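Local coordinates for putative immunoglobulin-blocking virulence protein (Mycoplasma mycoides subsp. capri, PDB 7ADK) that probably binds host immunoglobulins and hinders antibody recognition, acting as a virulence factor of the mycoplasma, at residues A[202-214]-A[239-251]. Residues are numbered along the deposited sequence; the frame is centred on the assembly and turned at random.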
loop_
_atom_site.group_PDB
_atom_site.type_symbol
_atom_site.label_atom_id
_atom_site.label_comp_id
_atom_site.label_asym_id
_atom_site.label_seq_id
_atom_site.Cartn_x
_atom_site.Cartn_y
_atom_site.Cartn_z
ATOM N N GLY A 202 40.882 15.117 -9.301
ATOM C CA GLY A 202 40.726 14.585 -7.947
ATOM C C GLY A 202 39.989 13.247 -7.843
ATOM O O GLY A 202 39.621 12.841 -6.741
ATOM N N VAL A 203 39.768 12.562 -8.975
ATOM C CA VAL A 203 39.296 11.164 -9.058
ATOM C C VAL A 203 40.054 10.331 -10.110
ATOM O O VAL A 203 39.530 9.331 -10.586
ATOM C CB VAL A 203 37.757 11.053 -9.199
ATOM C CG1 VAL A 203 37.024 11.445 -7.926
ATOM C CG2 VAL A 203 37.179 11.863 -10.345
ATOM N N GLY A 204 41.288 10.699 -10.461
ATOM C CA GLY A 204 42.169 9.914 -11.338
ATOM C C GLY A 204 42.826 8.737 -10.624
ATOM O O GLY A 204 42.772 8.632 -9.403
ATOM N N LEU A 205 43.468 7.822 -11.352
ATOM C CA LEU A 205 43.995 6.585 -10.756
ATOM C C LEU A 205 45.040 6.796 -9.651
ATOM O O LEU A 205 45.038 6.039 -8.687
ATOM C CB LEU A 205 44.560 5.662 -11.845
ATOM C CG LEU A 205 43.468 4.846 -12.541
ATOM C CD1 LEU A 205 43.945 4.328 -13.891
ATOM C CD2 LEU A 205 43.069 3.660 -11.673
ATOM N N PHE A 206 45.893 7.814 -9.743
ATOM C CA PHE A 206 46.899 8.130 -8.721
ATOM C C PHE A 206 46.718 9.538 -8.165
ATOM O O PHE A 206 47.664 10.151 -7.672
ATOM C CB PHE A 206 48.318 7.864 -9.236
ATOM C CG PHE A 206 48.513 6.483 -9.815
ATOM C CD1 PHE A 206 48.113 5.347 -9.098
ATOM C CD2 PHE A 206 49.025 6.330 -11.105
ATOM C CE1 PHE A 206 48.196 4.074 -9.670
ATOM C CE2 PHE A 206 49.103 5.060 -11.682
ATOM C CZ PHE A 206 48.683 3.932 -10.971
ATOM N N ASN A 207 45.490 10.048 -8.234
ATOM C CA ASN A 207 45.051 11.259 -7.562
ATOM C C ASN A 207 43.545 11.168 -7.264
ATOM O O ASN A 207 42.720 11.621 -8.054
ATOM C CB ASN A 207 45.416 12.477 -8.403
ATOM C CG ASN A 207 45.014 13.778 -7.778
ATOM O OD1 ASN A 207 44.813 13.917 -6.645
ATOM N ND2 ASN A 207 44.888 14.765 -8.467
ATOM N N ASN A 208 43.190 10.541 -6.146
ATOM C CA ASN A 208 41.811 10.364 -5.701
ATOM C C ASN A 208 41.730 10.254 -4.180
ATOM O O ASN A 208 42.720 10.002 -3.514
ATOM C CB ASN A 208 41.143 9.168 -6.402
ATOM C CG ASN A 208 41.717 7.821 -6.028
ATOM O OD1 ASN A 208 41.562 7.352 -4.913
ATOM N ND2 ASN A 208 42.371 7.161 -6.944
ATOM N N SER A 209 40.545 10.429 -3.621
ATOM C CA SER A 209 40.328 10.533 -2.180
ATOM C C SER A 209 40.861 9.349 -1.358
ATOM O O SER A 209 41.499 9.575 -0.331
ATOM C CB SER A 209 38.846 10.781 -1.932
ATOM O OG SER A 209 38.569 11.004 -0.584
ATOM N N ILE A 210 40.704 8.092 -1.797
ATOM C CA ILE A 210 41.228 6.920 -1.066
ATOM C C ILE A 210 42.749 6.803 -1.226
ATOM O O ILE A 210 43.476 6.700 -0.238
ATOM C CB ILE A 210 40.460 5.635 -1.469
ATOM C CG1 ILE A 210 39.053 5.592 -0.827
ATOM C CG2 ILE A 210 41.199 4.336 -1.180
ATOM C CD1 ILE A 210 38.984 5.429 0.690
ATOM N N PHE A 211 43.255 6.910 -2.452
ATOM C CA PHE A 211 44.685 6.871 -2.744
ATOM C C PHE A 211 45.478 7.961 -2.000
ATOM O O PHE A 211 46.560 7.704 -1.476
ATOM C CB PHE A 211 44.856 6.983 -4.259
ATOM C CG PHE A 211 46.271 6.789 -4.737
ATOM C CD1 PHE A 211 47.152 7.881 -4.814
ATOM C CD2 PHE A 211 46.707 5.513 -5.122
ATOM C CE1 PHE A 211 48.465 7.695 -5.264
ATOM C CE2 PHE A 211 48.022 5.332 -5.564
ATOM C CZ PHE A 211 48.903 6.419 -5.632
ATOM N N ASN A 212 44.916 9.163 -1.874
ATOM C CA ASN A 212 45.523 10.287 -1.160
ATOM C C ASN A 212 45.481 10.123 0.370
ATOM O O ASN A 212 46.396 10.574 1.056
ATOM C CB ASN A 212 44.837 11.589 -1.592
ATOM C CG ASN A 212 44.977 11.930 -3.053
ATOM O OD1 ASN A 212 45.613 11.261 -3.825
ATOM N ND2 ASN A 212 44.425 13.028 -3.469
ATOM N N VAL A 213 44.461 9.472 0.917
ATOM C CA VAL A 213 44.387 9.137 2.343
ATOM C C VAL A 213 45.366 8.018 2.704
ATOM O O VAL A 213 45.967 8.062 3.778
ATOM C CB VAL A 213 42.943 8.790 2.732
ATOM C CG1 VAL A 213 42.794 8.139 4.103
ATOM C CG2 VAL A 213 42.123 10.068 2.769
ATOM N N PHE A 214 45.605 7.054 1.812
ATOM C CA PHE A 214 46.651 6.057 2.025
ATOM C C PHE A 214 48.059 6.629 1.840
ATOM O O PHE A 214 48.912 6.378 2.690
ATOM C CB PHE A 214 46.402 4.817 1.166
ATOM C CG PHE A 214 45.166 3.986 1.492
ATOM C CD1 PHE A 214 44.368 4.215 2.632
ATOM C CD2 PHE A 214 44.804 2.947 0.620
ATOM C CE1 PHE A 214 43.235 3.429 2.885
ATOM C CE2 PHE A 214 43.664 2.167 0.871
ATOM C CZ PHE A 214 42.881 2.406 2.003
ATOM N N SER A 239 33.380 2.007 4.029
ATOM C CA SER A 239 33.302 0.671 3.420
ATOM C C SER A 239 32.780 0.640 1.977
ATOM O O SER A 239 32.980 -0.351 1.284
ATOM C CB SER A 239 32.427 -0.222 4.303
ATOM O OG SER A 239 31.135 0.334 4.436
ATOM N N GLY A 240 32.119 1.699 1.514
ATOM C CA GLY A 240 31.646 1.875 0.147
ATOM C C GLY A 240 32.500 2.771 -0.749
ATOM O O GLY A 240 32.161 2.935 -1.916
ATOM N N ALA A 241 33.575 3.384 -0.241
ATOM C CA ALA A 241 34.541 4.145 -1.040
ATOM C C ALA A 241 35.796 3.319 -1.368
ATOM O O ALA A 241 36.219 3.214 -2.520
ATOM C CB ALA A 241 34.849 5.438 -0.316
ATOM N N PHE A 242 36.371 2.653 -0.371
ATOM C CA PHE A 242 37.118 1.432 -0.636
ATOM C C PHE A 242 36.106 0.349 -1.072
ATOM O O PHE A 242 34.906 0.512 -0.872
ATOM C CB PHE A 242 37.923 1.078 0.607
ATOM C CG PHE A 242 38.916 -0.043 0.411
ATOM C CD1 PHE A 242 38.579 -1.352 0.792
ATOM C CD2 PHE A 242 40.190 0.221 -0.115
ATOM C CE1 PHE A 242 39.523 -2.379 0.672
ATOM C CE2 PHE A 242 41.130 -0.811 -0.236
ATOM C CZ PHE A 242 40.801 -2.107 0.175
ATOM N N GLN A 243 36.523 -0.729 -1.734
ATOM C CA GLN A 243 35.572 -1.631 -2.420
ATOM C C GLN A 243 34.676 -0.912 -3.463
ATOM O O GLN A 243 33.571 -1.346 -3.789
ATOM C CB GLN A 243 34.785 -2.464 -1.386
ATOM C CG GLN A 243 34.340 -3.830 -1.919
ATOM C CD GLN A 243 35.500 -4.810 -2.003
ATOM O OE1 GLN A 243 36.099 -5.189 -1.009
ATOM N NE2 GLN A 243 35.871 -5.270 -3.167
ATOM N N ASN A 244 35.167 0.218 -3.979
ATOM C CA ASN A 244 34.620 0.960 -5.113
ATOM C C ASN A 244 35.783 1.560 -5.921
ATOM O O ASN A 244 35.880 1.365 -7.127
ATOM C CB ASN A 244 33.637 2.009 -4.569
ATOM C CG ASN A 244 32.858 2.783 -5.615
ATOM O OD1 ASN A 244 33.201 2.848 -6.781
ATOM N ND2 ASN A 244 31.776 3.396 -5.229
ATOM N N THR A 245 36.741 2.188 -5.232
ATOM C CA THR A 245 38.075 2.516 -5.768
ATOM C C THR A 245 39.001 1.304 -5.877
ATOM O O THR A 245 39.770 1.229 -6.820
ATOM C CB THR A 245 38.791 3.570 -4.923
ATOM O OG1 THR A 245 38.809 3.172 -3.578
ATOM C CG2 THR A 245 38.147 4.936 -5.011
ATOM N N LEU A 246 38.931 0.316 -4.975
ATOM C CA LEU A 246 39.755 -0.907 -5.010
ATOM C C LEU A 246 39.673 -1.622 -6.363
ATOM O O LEU A 246 40.707 -1.992 -6.914
ATOM C CB LEU A 246 39.348 -1.841 -3.852
ATOM C CG LEU A 246 39.979 -3.250 -3.841
ATOM C CD1 LEU A 246 41.497 -3.241 -3.761
ATOM C CD2 LEU A 246 39.461 -4.056 -2.674
ATOM N N GLU A 247 38.477 -1.738 -6.928
ATOM C CA GLU A 247 38.211 -2.396 -8.203
ATOM C C GLU A 247 39.045 -1.825 -9.357
ATOM O O GLU A 247 39.430 -2.566 -10.262
ATOM C CB GLU A 247 36.717 -2.278 -8.537
ATOM C CG GLU A 247 35.788 -3.296 -7.858
ATOM C CD GLU A 247 35.702 -3.272 -6.323
ATOM O OE1 GLU A 247 36.086 -2.271 -5.689
ATOM O OE2 GLU A 247 35.238 -4.274 -5.745
ATOM N N ARG A 248 39.384 -0.532 -9.323
ATOM C CA ARG A 248 40.125 0.156 -10.385
ATOM C C ARG A 248 41.573 -0.306 -10.526
ATOM O O ARG A 248 42.180 -0.132 -11.575
ATOM C CB ARG A 248 40.104 1.657 -10.123
ATOM C CG ARG A 248 38.697 2.249 -10.002
ATOM C CD ARG A 248 38.769 3.743 -9.724
ATOM N NE ARG A 248 39.384 4.454 -10.844
ATOM C CZ ARG A 248 39.631 5.737 -10.923
ATOM N NH1 ARG A 248 39.428 6.552 -9.948
ATOM N NH2 ARG A 248 40.070 6.208 -12.033
ATOM N N TYR A 249 42.120 -0.903 -9.476
ATOM C CA TYR A 249 43.436 -1.539 -9.452
ATOM C C TYR A 249 43.353 -3.070 -9.475
ATOM O O TYR A 249 44.272 -3.712 -9.965
ATOM C CB TYR A 249 44.203 -1.067 -8.212
ATOM C CG TYR A 249 44.105 0.413 -7.907
ATOM C CD1 TYR A 249 44.995 1.333 -8.489
ATOM C CD2 TYR A 249 43.088 0.867 -7.052
ATOM C CE1 TYR A 249 44.840 2.709 -8.240
ATOM C CE2 TYR A 249 42.937 2.238 -6.795
ATOM C CZ TYR A 249 43.800 3.162 -7.405
ATOM O OH TYR A 249 43.624 4.482 -7.176
ATOM N N LYS A 250 42.271 -3.670 -8.958
ATOM C CA LYS A 250 42.168 -5.091 -8.553
ATOM C C LYS A 250 42.565 -6.103 -9.630
ATOM O O LYS A 250 43.283 -7.050 -9.343
ATOM C CB LYS A 250 40.751 -5.377 -8.041
ATOM C CG LYS A 250 40.639 -6.680 -7.281
ATOM C CD LYS A 250 39.270 -7.181 -7.015
ATOM C CE LYS A 250 39.194 -8.463 -6.192
ATOM N NZ LYS A 250 39.555 -9.670 -6.954
ATOM N N LYS A 251 42.184 -5.856 -10.885
ATOM C CA LYS A 251 42.549 -6.676 -12.058
ATOM C C LYS A 251 44.062 -6.766 -12.313
ATOM O O LYS A 251 44.526 -7.779 -12.813
ATOM C CB LYS A 251 41.829 -6.132 -13.304
ATOM C CG LYS A 251 40.301 -6.260 -13.213
ATOM C CD LYS A 251 39.618 -5.807 -14.506
ATOM C CE LYS A 251 38.101 -5.841 -14.334
ATOM N NZ LYS A 251 37.371 -5.485 -15.575
#
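A type I beta turn, Gly-204 to Asn-207, leads into the N-cap of helix 209-218; Tyr-249 of helix 247-253 reaches across to bond with both, and Arg-248 bonds to Val-203 just before the turn. The Tyr-249 hydroxyl donates to Leu-205 O (2.6 Å), which lies in the plane of the ring at its edge, and accepts from Asn-208 ND2 (3.0 Å). A phenol suits this place because one oxygen serves as donor and acceptor while Tyr-249 CE1 still packs against Phe-206 CE1 at 3.9 Å. With CG of Asn-208 set between the backbone N and the carbonyl carbon (chi1 67°), Asn-208 OD1 turns back to cap Phe-211 N (3.0 Å), and Asn-208 ND2 is shared between the tyrosine oxygen and Gly-204 O (2.9 Å), both acceptors lying close to the amide plane. Asparagine can thus cap the helix, brace the turn and fix the phenol together. Arg-248, bent at chi3 (64°), directs NH1 to Val-203 O (2.9 Å), near the guanidinium plane but above the carbonyl plane, while Leu-205 CA covers one guanidinium face.

Farther along, branched Ile-210 packs its CG2 3.6 Å from Thr-245 OG1; threonine suits because its hydroxyl bonds to Ala-241 O. Beyond, Phe-214 CZ meets Phe-242 CD2 at 4.1 Å, broad apolar side chains crossing nearly at right angles.

Strand 318-320 touches Leu-205 and takes Arg-248 NE at Ala-318 O, arginine having N-H groups for both partners. Helix 280-288 touches Tyr-249, Phe-214 and Phe-242, and the two phenylalanines also meet Val-234 of helix 227-235.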